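Local coordinates for histone RNA hairpin-binding protein (Drosophila melanogaster, PDB 4TV0) that binds the stem-loop at the 3' end of histone mRNA and takes part in histone pre-mRNA 3' processing, coupling histone mRNA production to the cell cycle, at residues P9-L12 with S13-K17. The protein carries 2 engineered substitutions. Sequence-based numbering, arbitrary orientation.
Sequences PAIL and SRRQK
I11 and R15 run alongside each other in the same direction, an i to i+4 pair on the first turns of alpha-helix 9-22, in the RNA-binding domain. The methyl CG2 of I11 sits over one face of the R15 guanidinium, 3.2 Å above its plane and displaced toward the rim, with R15 NE at 3.3 Å from CG2. I11 CG2 is turned anti to the backbone N (chi1 -58°, measured to CG1), and the R15 chain, its CG anti to the carbonyl carbon, runs extended from CG to NE. The far end of R15 is held elsewhere: NH1 donates to the carbonyls of K50 and G52, and F59 of helix 56-67 makes a cation-pi contact with the guanidinium. Truncating R15 to an alanine removes the guanidinium, which would probably leave the K50 and G52 carbonyls without their shared donor, F59 without its cation and I11 CG2 without the plane it packs on. R14, bent at chi3 (77°), also runs alongside I11 and lays a guanidinium face over I11 CA; its NH2 lies 3.9 Å from I11 CG2. Outside the helix, the same NH2 faces an RNA phosphate at long, weak ion-pair range. Alpha-helical i+4 to i hydrogen bonds hold the turn: R15 N meets I11 O at 2.9 Å, with an N-H...O angle of 154°, and Q16 N donates to L12 O. At the N-terminal turn P9 O accepts two donors from one residue. S13 N approaches from above the carbonyl plane at 3.3 Å, whereas S13 OG, set between its backbone N and carbonyl carbon, donates within that plane, 3.0 Å from P9 O.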
loop_
_atom_site.group_PDB
_atom_site.type_symbol
_atom_site.label_atom_id
_atom_site.label_comp_id
_atom_site.label_asym_id
_atom_site.label_seq_id
_atom_site.Cartn_x
_atom_site.Cartn_y
_atom_site.Cartn_z
ATOM N N PRO A 9 3.182 -9.496 -10.253
ATOM C CA PRO A 9 3.912 -9.797 -9.018
ATOM C C PRO A 9 4.832 -8.680 -8.524
ATOM O O PRO A 9 5.221 -8.684 -7.353
ATOM C CB PRO A 9 4.712 -11.058 -9.384
ATOM C CG PRO A 9 3.928 -11.684 -10.480
ATOM C CD PRO A 9 3.398 -10.518 -11.285
ATOM N N ALA A 10 5.191 -7.736 -9.379
ATOM C CA ALA A 10 6.082 -6.678 -8.909
ATOM C C ALA A 10 5.284 -5.604 -8.197
ATOM O O ALA A 10 5.731 -5.064 -7.192
ATOM C CB ALA A 10 6.901 -6.088 -10.034
ATOM N N ILE A 11 4.096 -5.311 -8.708
ATOM C CA ILE A 11 3.216 -4.357 -8.054
ATOM C C ILE A 11 2.723 -4.909 -6.708
ATOM O O ILE A 11 2.817 -4.237 -5.676
ATOM C CB ILE A 11 2.039 -3.975 -8.948
ATOM C CG1 ILE A 11 2.530 -3.382 -10.263
ATOM C CG2 ILE A 11 1.121 -2.971 -8.251
ATOM C CD1 ILE A 11 1.405 -2.802 -11.085
ATOM N N LEU A 12 2.239 -6.147 -6.707
ATOM C CA LEU A 12 1.769 -6.766 -5.465
ATOM C C LEU A 12 2.821 -6.768 -4.357
ATOM O O LEU A 12 2.537 -6.386 -3.221
ATOM C CB LEU A 12 1.259 -8.190 -5.702
ATOM C CG LEU A 12 -0.090 -8.248 -6.421
ATOM C CD1 LEU A 12 -0.663 -9.665 -6.453
ATOM C CD2 LEU A 12 -1.040 -7.258 -5.755
ATOM N N SER A 13 4.038 -7.184 -4.685
ATOM C CA SER A 13 5.064 -7.294 -3.657
ATOM C C SER A 13 5.507 -5.927 -3.114
ATOM O O SER A 13 5.797 -5.807 -1.926
ATOM C CB SER A 13 6.254 -8.105 -4.154
ATOM O OG SER A 13 6.913 -7.413 -5.180
ATOM N N ARG A 14 5.547 -4.903 -3.964
ATOM C CA ARG A 14 5.902 -3.570 -3.498
ATOM C C ARG A 14 4.768 -3.017 -2.641
ATOM O O ARG A 14 4.984 -2.291 -1.670
ATOM C CB ARG A 14 6.141 -2.612 -4.673
ATOM C CG ARG A 14 6.147 -1.125 -4.265
ATOM C CD ARG A 14 6.357 -0.131 -5.432
ATOM N NE ARG A 14 5.153 0.048 -6.245
ATOM C CZ ARG A 14 5.009 -0.422 -7.482
ATOM N NH1 ARG A 14 6.010 -1.081 -8.047
ATOM N NH2 ARG A 14 3.872 -0.232 -8.160
ATOM N N ARG A 15 3.541 -3.322 -3.028
ATOM C CA ARG A 15 2.423 -2.804 -2.275
ATOM C C ARG A 15 2.417 -3.478 -0.900
ATOM O O ARG A 15 2.137 -2.842 0.116
ATOM C CB ARG A 15 1.110 -3.016 -3.017
ATOM C CG ARG A 15 0.917 -2.081 -4.194
ATOM C CD ARG A 15 -0.435 -2.368 -4.858
ATOM N NE ARG A 15 -0.734 -1.489 -5.983
ATOM C CZ ARG A 15 -1.807 -1.634 -6.755
ATOM N NH1 ARG A 15 -2.689 -2.605 -6.519
ATOM N NH2 ARG A 15 -2.018 -0.796 -7.753
ATOM N N GLN A 16 2.780 -4.752 -0.871
ATOM C CA GLN A 16 2.764 -5.508 0.363
ATOM C C GLN A 16 3.843 -4.957 1.292
ATOM O O GLN A 16 3.730 -5.041 2.511
ATOM C CB GLN A 16 2.988 -6.988 0.051
ATOM C CG GLN A 16 2.902 -7.916 1.245
ATOM C CD GLN A 16 1.720 -7.603 2.150
ATOM O OE1 GLN A 16 0.561 -7.893 1.820
ATOM N NE2 GLN A 16 2.008 -7.004 3.304
ATOM N N LYS A 17 4.873 -4.362 0.697
ATOM C CA LYS A 17 6.042 -3.919 1.429
ATOM C C LYS A 17 5.701 -2.608 2.115
ATOM O O LYS A 17 5.973 -2.428 3.297
ATOM C CB LYS A 17 7.244 -3.769 0.477
ATOM C CG LYS A 17 8.624 -3.630 1.131
ATOM C CD LYS A 17 9.664 -3.095 0.135
ATOM C CE LYS A 17 10.896 -2.502 0.832
ATOM N NZ LYS A 17 11.576 -1.442 0.008
#